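Local coordinates for protein endo-beta-1,2-glucanase (Talaromyces funiculosus, PDB 6IMV) that hydrolyses internal beta-1,2-glucosidic bonds of beta-1,2-glucans as an endo-acting fungal glycoside hydrolase, at residues T221-Q226 with P233-A238; G138-W143 with L164-L169; Y127-E132 with S148-P153. One frame throughout, in Å; residues are numbered along the deposited sequence.

Overall arrangement
Along the chain, contacts 3 and 2 interleave: 127-132, 138-143, 148-153 and 164-169 alternate between them. Contact 1 follows later. Contacts 2 and 3 have centres about 13 Å apart and share a hydrophobic seam, where Leu141 and Leu169 meet Tyr127, and Leu141 and Pro142 meet Phe130. Contact 1 lies about 16 Å from contact 2 and about 19 Å from contact 3, centre to centre, and touches contact 3 through Gln226 on Pro153. Helix 112-133 carries one side of contact 3, and helix 163-182 one side of contact 2. Contact 1 joins two strands of a small antiparallel sheet. Contact 2 holds a bound sugar, while contacts 1 and 3 lie further out and each carry an N-linked glycan, at Asn225 and Asn131.

Contact 1: T221-Q226 with P233-A238; sequences TDIKNQ and PEQTYA. With NAG (2-acetamido-2-deoxy-beta-D-glucopyranose), chain G.
Gln235 reaches across to Asn225 and pairs its amide with the backbone of that residue. Its CG is anti to the backbone N (chi1 -177°), and a bend at chi2 (70°) then swings CD over. OE1 accepts from Asn225 N at 3.1 Å, in the amide plane and on a lone pair. NE2 donates a hydrogen bond to Asn225 O at 2.9 Å, coming from above that carbonyl plane, and makes a further weak bond to Pro229 O. An alanine in place of Gln235 would probably leave both Asn225 N and O without these partners and let the turn around the glycosylated residue move more freely.

Ile223 crosses the Gln235 side chain obliquely, its CG2 3.4 Å from OE1. It lies side by side with Tyr237, both pointing the same way, and its CG2 is 3.6 Å from Tyr237 CE1. Thr221 CG2 comes to the edge of the same ring, 3.8 Å from CD1. The Tyr237 hydroxyl bonds to Gly136 O.

Strands 220-223 and 237-239 pair as an antiparallel hairpin. Asp222 and Ala238 form a hydrogen-bonded pair, with Asp222 N 2.8 Å from Ala238 O. Lys224 N bonds to Thr236 O at 3.0 Å. A water links Asp222 O to Thr236 OG1.

Asn225 ND2 is covalently bonded to C1 of an N-acetylglucosamine, and its OD1 accepts a hydrogen bond from Ser227 N. The chemistry implies that the Gln235 amide continues the hydrogen bonding past the last backbone pair, just where the glycan is attached.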
loop_
_atom_site.group_PDB
_atom_site.type_symbol
_atom_site.label_atom_id
_atom_site.label_comp_id
_atom_site.label_asym_id
_atom_site.label_seq_id
_atom_site.Cartn_x
_atom_site.Cartn_y
_atom_site.Cartn_z
ATOM N N THR A 221 10.400 -12.412 12.009
ATOM C CA THR A 221 11.610 -12.970 12.586
ATOM C C THR A 221 11.780 -12.432 14.010
ATOM O O THR A 221 11.684 -11.223 14.244
ATOM C CB THR A 221 12.834 -12.676 11.722
ATOM O OG1 THR A 221 12.722 -13.456 10.533
ATOM C CG2 THR A 221 14.141 -12.991 12.417
ATOM N N ASP A 222 12.010 -13.363 14.943
ATOM C CA ASP A 222 12.376 -13.076 16.319
ATOM C C ASP A 222 13.903 -13.005 16.405
ATOM O O ASP A 222 14.613 -13.916 15.940
ATOM C CB ASP A 222 11.805 -14.141 17.258
ATOM C CG ASP A 222 10.288 -14.114 17.319
ATOM O OD1 ASP A 222 9.702 -13.034 17.114
ATOM O OD2 ASP A 222 9.703 -15.175 17.539
ATOM N N ILE A 223 14.380 -11.892 16.965
ATOM C CA ILE A 223 15.786 -11.554 17.111
ATOM C C ILE A 223 16.158 -11.781 18.581
ATOM O O ILE A 223 15.450 -11.329 19.450
ATOM C CB ILE A 223 16.029 -10.090 16.690
ATOM C CG1 ILE A 223 15.418 -9.775 15.323
ATOM C CG2 ILE A 223 17.512 -9.748 16.751
ATOM C CD1 ILE A 223 15.452 -8.306 14.969
ATOM N N LYS A 224 17.264 -12.473 18.848
ATOM C CA LYS A 224 17.674 -12.695 20.229
ATOM C C LYS A 224 17.815 -11.345 20.938
ATOM O O LYS A 224 17.244 -11.141 21.986
ATOM C CB LYS A 224 18.997 -13.458 20.330
ATOM C CG LYS A 224 19.450 -13.727 21.762
ATOM C CD LYS A 224 18.425 -14.514 22.550
ATOM C CE LYS A 224 18.957 -15.055 23.863
ATOM N NZ LYS A 224 19.679 -16.329 23.652
ATOM N N ASN A 225 18.576 -10.425 20.341
ATOM C CA ASN A 225 18.805 -9.127 20.947
ATOM C C ASN A 225 19.162 -8.100 19.861
ATOM O O ASN A 225 20.246 -8.121 19.291
ATOM C CB ASN A 225 19.850 -9.250 22.064
ATOM C CG ASN A 225 20.039 -7.973 22.851
ATOM O OD1 ASN A 225 19.701 -6.889 22.372
ATOM N ND2 ASN A 225 20.583 -8.089 24.057
ATOM N N GLN A 226 18.219 -7.185 19.618
ATOM C CA GLN A 226 18.313 -6.108 18.615
ATOM C C GLN A 226 19.546 -5.210 18.833
ATOM O O GLN A 226 20.005 -4.545 17.898
ATOM C CB GLN A 226 17.029 -5.274 18.640
ATOM C CG GLN A 226 16.755 -4.577 19.968
ATOM C CD GLN A 226 15.325 -4.092 20.105
ATOM O OE1 GLN A 226 14.443 -4.394 19.300
ATOM N NE2 GLN A 226 15.079 -3.340 21.161
ATOM N N PRO A 233 28.475 -13.207 17.972
ATOM C CA PRO A 233 28.482 -14.649 18.243
ATOM C C PRO A 233 27.252 -15.183 18.991
ATOM O O PRO A 233 26.960 -16.365 18.887
ATOM C CB PRO A 233 29.745 -14.860 19.100
ATOM C CG PRO A 233 30.660 -13.706 18.706
ATOM C CD PRO A 233 29.716 -12.550 18.425
ATOM N N GLU A 234 26.547 -14.308 19.719
ATOM C CA GLU A 234 25.372 -14.675 20.508
ATOM C C GLU A 234 24.053 -14.364 19.786
ATOM O O GLU A 234 22.982 -14.769 20.262
ATOM C CB GLU A 234 25.376 -13.919 21.834
ATOM C CG GLU A 234 26.461 -14.391 22.783
ATOM C CD GLU A 234 26.430 -13.642 24.095
ATOM O OE1 GLU A 234 26.953 -12.518 24.132
ATOM O OE2 GLU A 234 25.828 -14.164 25.051
ATOM N N GLN A 235 24.108 -13.642 18.667
ATOM C CA GLN A 235 22.884 -13.242 17.975
ATOM C C GLN A 235 22.257 -14.486 17.333
ATOM O O GLN A 235 22.975 -15.343 16.821
ATOM C CB GLN A 235 23.183 -12.187 16.911
ATOM C CG GLN A 235 21.947 -11.670 16.188
ATOM C CD GLN A 235 21.097 -10.831 17.103
ATOM O OE1 GLN A 235 20.322 -11.351 17.907
ATOM N NE2 GLN A 235 21.252 -9.518 16.985
ATOM N N THR A 236 20.926 -14.576 17.373
ATOM C CA THR A 236 20.190 -15.600 16.632
ATOM C C THR A 236 18.931 -14.981 16.020
ATOM O O THR A 236 18.404 -13.956 16.506
ATOM C CB THR A 236 19.793 -16.802 17.505
ATOM O OG1 THR A 236 18.771 -16.355 18.389
ATOM C CG2 THR A 236 20.944 -17.392 18.289
ATOM N N TYR A 237 18.457 -15.633 14.954
ATOM C CA TYR A 237 17.202 -15.303 14.286
ATOM C C TYR A 237 16.381 -16.588 14.134
ATOM O O TYR A 237 16.914 -17.623 13.803
ATOM C CB TYR A 237 17.504 -14.634 12.947
ATOM C CG TYR A 237 18.310 -13.361 13.064
ATOM C CD1 TYR A 237 17.689 -12.149 13.331
ATOM C CD2 TYR A 237 19.691 -13.369 12.935
ATOM C CE1 TYR A 237 18.417 -10.980 13.453
ATOM C CE2 TYR A 237 20.433 -12.206 13.069
ATOM C CZ TYR A 237 19.793 -11.003 13.319
ATOM O OH TYR A 237 20.511 -9.839 13.450
ATOM N N ALA A 238 15.085 -16.517 14.420
ATOM C CA ALA A 238 14.196 -17.632 14.204
ATOM C C ALA A 238 12.830 -17.104 13.768
ATOM O O ALA A 238 12.420 -16.022 14.177
ATOM C CB ALA A 238 14.099 -18.449 15.471
HETATM C C1 NAG G . 20.854 -6.938 24.893
HETATM C C2 NAG G . 20.769 -7.200 26.395
HETATM C C3 NAG G . 21.217 -5.972 27.193
HETATM C C4 NAG G . 22.568 -5.452 26.719
HETATM C C5 NAG G . 22.549 -5.243 25.205
HETATM C C6 NAG G . 23.924 -4.843 24.701
HETATM C C7 NAG G . 18.963 -8.665 27.151
HETATM C C8 NAG G . 17.498 -8.747 27.462
HETATM N N2 NAG G . 19.387 -7.466 26.758
HETATM O O3 NAG G . 21.315 -6.328 28.564
HETATM O O4 NAG G . 22.861 -4.193 27.325
HETATM O O5 NAG G . 22.167 -6.461 24.566
HETATM O O6 NAG G . 24.870 -5.832 25.119
HETATM O O7 NAG G . 19.722 -9.620 27.241
HETATM O O HOH W 1 15.923 -15.675 17.821
HETATM O O HOH W 2 22.584 -16.370 22.266
#

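Contact 2: G138-W143 with L164-L169; sequences GGFLPW and LDNGEL. With BGC (beta-D-glucopyranose), chain D.
Asn166 and Leu141 carry most of this buried contact. From helix 163-182, the amide of Asn166 bonds to both backbone polar atoms of Leu141. Asn166 OD1 accepts from Leu141 N at 3.0 Å, almost straight at 173°. Asn166 ND2 donates to Leu141 O at 2.9 Å, and also to Pro162 O. The amide is therefore held at both ends, and its rotation is fixed.

Asn166 also meets Phe140. OD1 lies at the edge of the Phe140 ring, in its plane and 3.7 Å from CD1, and the ring and amide planes are 85° apart. The side chains of Leu141 and Leu169 cross at about a right angle, with Leu141 CD1 3.8 Å from Leu169 CD2.

Next to Asn166, Asp165 faces a bound glucose. Its OD1 accepts a hydrogen bond from glucose O4 at 2.6 Å, while OD2 accepts from O3 and is also bonded to Ser81 OG. On the loop, Trp143 NE1 donates to the same O4 at 2.9 Å. The loop 138-143 and the helix thus each give a residue to one sugar hydroxyl. This is a sugar-binding site, and its setting among helices is consistent with the cleft of an (alpha/alpha)6-barrel glycoside hydrolase.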
loop_
_atom_site.group_PDB
_atom_site.type_symbol
_atom_site.label_atom_id
_atom_site.label_comp_id
_atom_site.label_asym_id
_atom_site.label_seq_id
_atom_site.Cartn_x
_atom_site.Cartn_y
_atom_site.Cartn_z
ATOM N N GLY A 138 19.452 -5.671 11.136
ATOM C CA GLY A 138 20.170 -5.908 9.869
ATOM C C GLY A 138 19.762 -4.947 8.758
ATOM O O GLY A 138 19.829 -5.312 7.598
ATOM N N GLY A 139 19.338 -3.729 9.123
ATOM C CA GLY A 139 19.008 -2.661 8.174
ATOM C C GLY A 139 17.534 -2.622 7.783
ATOM O O GLY A 139 17.119 -1.757 7.000
ATOM N N PHE A 140 16.744 -3.544 8.338
ATOM C CA PHE A 140 15.305 -3.599 8.180
ATOM C C PHE A 140 14.650 -2.807 9.312
ATOM O O PHE A 140 15.312 -2.473 10.303
ATOM C CB PHE A 140 14.832 -5.055 8.201
ATOM C CG PHE A 140 15.389 -5.896 7.082
ATOM C CD1 PHE A 140 14.844 -5.827 5.810
ATOM C CD2 PHE A 140 16.459 -6.752 7.293
ATOM C CE1 PHE A 140 15.343 -6.607 4.780
ATOM C CE2 PHE A 140 16.959 -7.528 6.261
ATOM C CZ PHE A 140 16.400 -7.457 5.005
ATOM N N LEU A 141 13.355 -2.523 9.159
ATOM C CA LEU A 141 12.612 -1.747 10.146
ATOM C C LEU A 141 11.500 -2.598 10.753
ATOM O O LEU A 141 10.707 -3.210 10.036
ATOM C CB LEU A 141 12.003 -0.507 9.486
ATOM C CG LEU A 141 12.981 0.486 8.864
ATOM C CD1 LEU A 141 12.218 1.625 8.208
ATOM C CD2 LEU A 141 13.964 1.020 9.896
ATOM N N PRO A 142 11.363 -2.592 12.096
ATOM C CA PRO A 142 10.186 -3.134 12.764
ATOM C C PRO A 142 9.075 -2.078 12.681
ATOM O O PRO A 142 9.282 -1.050 12.072
ATOM C CB PRO A 142 10.684 -3.289 14.202
ATOM C CG PRO A 142 11.569 -2.084 14.383
ATOM C CD PRO A 142 12.271 -1.933 13.047
ATOM N N TRP A 143 7.929 -2.330 13.306
ATOM C CA TRP A 143 7.027 -1.230 13.673
ATOM C C TRP A 143 7.770 -0.337 14.672
ATOM O O TRP A 143 8.418 -0.844 15.587
ATOM C CB TRP A 143 5.711 -1.753 14.250
ATOM C CG TRP A 143 4.794 -2.341 13.226
ATOM C CD1 TRP A 143 4.949 -3.525 12.568
ATOM C CD2 TRP A 143 3.561 -1.774 12.745
ATOM N NE1 TRP A 143 3.900 -3.734 11.715
ATOM C CE2 TRP A 143 3.037 -2.675 11.797
ATOM C CE3 TRP A 143 2.851 -0.601 13.024
ATOM C CZ2 TRP A 143 1.845 -2.430 11.116
ATOM C CZ3 TRP A 143 1.670 -0.360 12.353
ATOM C CH2 TRP A 143 1.177 -1.266 11.412
ATOM N N LEU A 164 7.078 -8.740 5.349
ATOM C CA LEU A 164 6.128 -8.189 4.377
ATOM C C LEU A 164 6.352 -6.680 4.205
ATOM O O LEU A 164 6.533 -6.193 3.089
ATOM C CB LEU A 164 4.704 -8.498 4.832
ATOM C CG LEU A 164 3.593 -8.126 3.848
ATOM C CD1 LEU A 164 2.453 -9.132 3.938
ATOM C CD2 LEU A 164 3.078 -6.714 4.103
ATOM N N ASP A 165 6.317 -5.946 5.318
ATOM C CA ASP A 165 6.397 -4.492 5.286
ATOM C C ASP A 165 7.721 -4.064 4.644
ATOM O O ASP A 165 7.771 -3.078 3.920
ATOM C CB ASP A 165 6.279 -3.891 6.687
ATOM C CG ASP A 165 5.059 -4.362 7.443
ATOM O OD1 ASP A 165 5.037 -5.546 7.805
ATOM O OD2 ASP A 165 4.150 -3.543 7.655
ATOM N N ASN A 166 8.791 -4.807 4.952
ATOM C CA ASN A 166 10.128 -4.484 4.471
ATOM C C ASN A 166 10.219 -4.749 2.962
ATOM O O ASN A 166 10.853 -3.975 2.234
ATOM C CB ASN A 166 11.204 -5.194 5.304
ATOM C CG ASN A 166 11.458 -4.445 6.601
ATOM O OD1 ASN A 166 12.119 -3.411 6.598
ATOM N ND2 ASN A 166 10.880 -4.917 7.700
ATOM N N GLY A 167 9.563 -5.814 2.493
ATOM C CA GLY A 167 9.501 -6.098 1.053
ATOM C C GLY A 167 8.938 -4.919 0.276
ATOM O O GLY A 167 9.466 -4.532 -0.781
ATOM N N GLU A 168 7.873 -4.328 0.823
ATOM C CA GLU A 168 7.214 -3.160 0.226
ATOM C C GLU A 168 8.182 -1.971 0.174
ATOM O O GLU A 168 8.301 -1.326 -0.866
ATOM C CB GLU A 168 5.932 -2.813 0.983
ATOM C CG GLU A 168 4.869 -3.892 0.870
ATOM C CD GLU A 168 3.649 -3.722 1.760
ATOM O OE1 GLU A 168 3.748 -3.011 2.768
ATOM O OE2 GLU A 168 2.607 -4.304 1.437
ATOM N N LEU A 169 8.870 -1.693 1.284
ATOM C CA LEU A 169 9.775 -0.554 1.365
ATOM C C LEU A 169 10.935 -0.701 0.372
ATOM O O LEU A 169 11.332 0.272 -0.278
ATOM C CB LEU A 169 10.295 -0.424 2.799
ATOM C CG LEU A 169 11.343 0.665 3.040
ATOM C CD1 LEU A 169 10.875 2.026 2.551
ATOM C CD2 LEU A 169 11.703 0.727 4.512
HETATM C C2 BGC D . 0.561 -6.691 8.025
HETATM C C3 BGC D . 1.888 -6.044 8.406
HETATM C C4 BGC D . 2.419 -6.659 9.695
HETATM C C5 BGC D . 2.526 -8.171 9.501
HETATM C C6 BGC D . 3.013 -8.946 10.705
HETATM C C1 BGC D . 0.725 -8.200 7.957
HETATM O O2 BGC D . 0.161 -6.263 6.729
HETATM O O3 BGC D . 1.747 -4.639 8.585
HETATM O O4 BGC D . 3.697 -6.114 9.984
HETATM O O5 BGC D . 1.253 -8.709 9.168
HETATM O O6 BGC D . 2.135 -8.719 11.784
#

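Contact 3: Y127-E132 with S148-P153; sequences YLRFNE and SQDLTP. With NAG (2-acetamido-2-deoxy-beta-D-glucopyranose), chain F.
Arg129 and Phe130, neighbours on helix 112-133, meet the segment 148-153 that runs into strand 152-153. The strand belongs to an antiparallel sheet, so this is a helix packed against a short strand and the loop before it, in what is consistent with an (alpha/alpha)6-barrel enzyme.

The Arg129 chain leaves with CG anti to the carbonyl carbon (chi1 -69°) and bends at chi3 (-53°), which places NE. The NE forms a salt bridge with Asp150 OD1 at 2.8 Å, meeting the oxygen from above the carboxylate plane. The two side chains cross at about a right angle. NH2 donates to Gln149 O at 2.9 Å, with that oxygen lying in the guanidinium plane. Each bond uses a different nitrogen, so the guanidinium is gripped at two points and is unlikely to turn. The Gln149 amide lies nearly parallel to the guanidinium, yet NE2 and Arg129 NH2 are both donors and do not bond; NE2 donates to Gly54 O. The charges of Arg129 and Asp150 probably offset each other at this partly exposed edge.

Phe130 CG is anti to the backbone N (chi1 180°). Its side chain crosses that of Leu151 at about a right angle, with CD1 3.6 Å from Leu151 CB. The ring also meets Phe137 and Tyr134.

Two residues after Arg129, Asn131 ND2 is covalently bonded to C1 of an N-acetylglucosamine, whose O7 lies 3.8 Å from Leu128 CD2. On the strand side, Pro153 CD sits at the edge of the Phe130 ring, 4.0 Å from CE1.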
loop_
_atom_site.group_PDB
_atom_site.type_symbol
_atom_site.label_atom_id
_atom_site.label_comp_id
_atom_site.label_asym_id
_atom_site.label_seq_id
_atom_site.Cartn_x
_atom_site.Cartn_y
_atom_site.Cartn_z
ATOM N N TYR A 127 17.099 6.566 9.404
ATOM C CA TYR A 127 17.273 5.132 9.148
ATOM C C TYR A 127 18.646 4.676 9.658
ATOM O O TYR A 127 18.758 3.618 10.266
ATOM C CB TYR A 127 17.166 4.806 7.653
ATOM C CG TYR A 127 15.782 4.616 7.075
ATOM C CD1 TYR A 127 14.698 5.396 7.462
ATOM C CD2 TYR A 127 15.578 3.699 6.056
ATOM C CE1 TYR A 127 13.445 5.226 6.888
ATOM C CE2 TYR A 127 14.335 3.516 5.469
ATOM C CZ TYR A 127 13.264 4.285 5.883
ATOM O OH TYR A 127 12.052 4.094 5.292
ATOM N N LEU A 128 19.685 5.481 9.387
ATOM C CA LEU A 128 21.068 5.109 9.684
ATOM C C LEU A 128 21.344 5.193 11.198
ATOM O O LEU A 128 22.057 4.339 11.727
ATOM C CB LEU A 128 22.028 6.000 8.882
ATOM C CG LEU A 128 22.029 5.800 7.361
ATOM C CD1 LEU A 128 23.180 6.548 6.705
ATOM C CD2 LEU A 128 22.095 4.334 6.962
ATOM N N ARG A 129 20.775 6.188 11.890
ATOM C CA ARG A 129 20.858 6.294 13.361
ATOM C C ARG A 129 20.170 5.080 14.005
ATOM O O ARG A 129 20.648 4.538 15.005
ATOM C CB ARG A 129 20.222 7.592 13.874
ATOM C CG ARG A 129 20.980 8.865 13.519
ATOM C CD ARG A 129 20.511 10.070 14.336
ATOM N NE ARG A 129 19.068 10.314 14.283
ATOM C CZ ARG A 129 18.434 10.968 13.306
ATOM N NH1 ARG A 129 19.111 11.449 12.272
ATOM N NH2 ARG A 129 17.124 11.155 13.376
ATOM N N PHE A 130 19.042 4.655 13.430
ATOM C CA PHE A 130 18.317 3.486 13.923
ATOM C C PHE A 130 19.173 2.223 13.774
ATOM O O PHE A 130 19.225 1.389 14.679
ATOM C CB PHE A 130 16.989 3.296 13.185
ATOM C CG PHE A 130 16.217 2.095 13.668
ATOM C CD1 PHE A 130 15.530 2.135 14.868
ATOM C CD2 PHE A 130 16.209 0.914 12.937
ATOM C CE1 PHE A 130 14.834 1.021 15.323
ATOM C CE2 PHE A 130 15.514 -0.198 13.392
ATOM C CZ PHE A 130 14.824 -0.139 14.582
ATOM N N ASN A 131 19.801 2.064 12.607
ATOM C CA ASN A 131 20.645 0.913 12.331
ATOM C C ASN A 131 21.806 0.844 13.337
ATOM O O ASN A 131 22.159 -0.229 13.821
ATOM C CB ASN A 131 21.164 0.944 10.896
ATOM C CG ASN A 131 22.129 -0.177 10.594
ATOM O OD1 ASN A 131 21.802 -1.351 10.767
ATOM N ND2 ASN A 131 23.308 0.193 10.133
ATOM N N GLU A 132 22.398 2.002 13.627
ATOM C CA GLU A 132 23.522 2.137 14.546
ATOM C C GLU A 132 23.128 1.694 15.957
ATOM O O GLU A 132 23.872 0.986 16.596
ATOM C CB GLU A 132 23.986 3.589 14.577
ATOM C CG GLU A 132 25.277 3.787 15.331
ATOM C CD GLU A 132 25.797 5.207 15.210
ATOM O OE1 GLU A 132 27.020 5.397 15.385
ATOM O OE2 GLU A 132 24.971 6.122 14.936
ATOM N N SER A 148 9.657 10.961 18.355
ATOM C CA SER A 148 10.901 11.638 18.766
ATOM C C SER A 148 11.922 11.561 17.630
ATOM O O SER A 148 11.703 10.875 16.643
ATOM C CB SER A 148 11.445 11.080 20.056
ATOM O OG SER A 148 10.447 11.100 21.060
ATOM N N GLN A 149 13.044 12.271 17.783
ATOM C CA GLN A 149 14.005 12.456 16.690
ATOM C C GLN A 149 14.599 11.099 16.274
ATOM O O GLN A 149 14.762 10.826 15.089
ATOM C CB GLN A 149 15.055 13.495 17.097
ATOM C CG GLN A 149 16.081 13.825 16.015
ATOM C CD GLN A 149 15.473 14.408 14.760
ATOM O OE1 GLN A 149 14.330 14.872 14.735
ATOM N NE2 GLN A 149 16.241 14.376 13.682
ATOM N N ASP A 150 14.920 10.245 17.249
ATOM C CA ASP A 150 15.429 8.909 16.965
ATOM C C ASP A 150 14.283 7.897 17.038
ATOM O O ASP A 150 13.489 7.937 17.955
ATOM C CB ASP A 150 16.530 8.490 17.941
ATOM C CG ASP A 150 17.866 9.173 17.717
ATOM O OD1 ASP A 150 17.967 10.001 16.801
ATOM O OD2 ASP A 150 18.813 8.831 18.445
ATOM N N LEU A 151 14.259 6.966 16.079
ATOM C CA LEU A 151 13.348 5.833 16.082
ATOM C C LEU A 151 13.669 4.889 17.246
ATOM O O LEU A 151 14.837 4.644 17.574
ATOM C CB LEU A 151 13.472 5.056 14.770
ATOM C CG LEU A 151 13.016 5.772 13.501
ATOM C CD1 LEU A 151 13.095 4.841 12.306
ATOM C CD2 LEU A 151 11.623 6.348 13.659
ATOM N N THR A 152 12.595 4.342 17.817
ATOM C CA THR A 152 12.622 3.163 18.665
ATOM C C THR A 152 11.603 2.165 18.120
ATOM O O THR A 152 10.596 2.559 17.538
ATOM C CB THR A 152 12.314 3.517 20.127
ATOM O OG1 THR A 152 11.025 4.123 20.187
ATOM C CG2 THR A 152 13.341 4.455 20.724
ATOM N N PRO A 153 11.809 0.846 18.309
ATOM C CA PRO A 153 10.737 -0.108 18.054
ATOM C C PRO A 153 9.544 0.241 18.959
ATOM O O PRO A 153 9.743 0.735 20.070
ATOM C CB PRO A 153 11.349 -1.471 18.418
ATOM C CG PRO A 153 12.855 -1.237 18.423
ATOM C CD PRO A 153 13.044 0.215 18.810
HETATM C C1 NAG F . 24.324 -0.759 9.815
HETATM C C2 NAG F . 25.223 -0.253 8.710
HETATM C C3 NAG F . 26.337 -1.259 8.465
HETATM C C4 NAG F . 27.085 -1.573 9.753
HETATM C C5 NAG F . 26.069 -1.994 10.794
HETATM C C6 NAG F . 26.682 -2.347 12.146
HETATM C C7 NAG F . 24.417 1.012 6.778
HETATM C C8 NAG F . 23.519 0.953 5.579
HETATM N N2 NAG F . 24.432 -0.074 7.521
HETATM O O3 NAG F . 27.211 -0.731 7.483
HETATM O O4 NAG F . 28.020 -2.641 9.540
HETATM O O5 NAG F . 25.148 -0.922 10.954
HETATM O O6 NAG F . 26.754 -1.135 12.907
HETATM O O7 NAG F . 25.089 1.991 7.015
#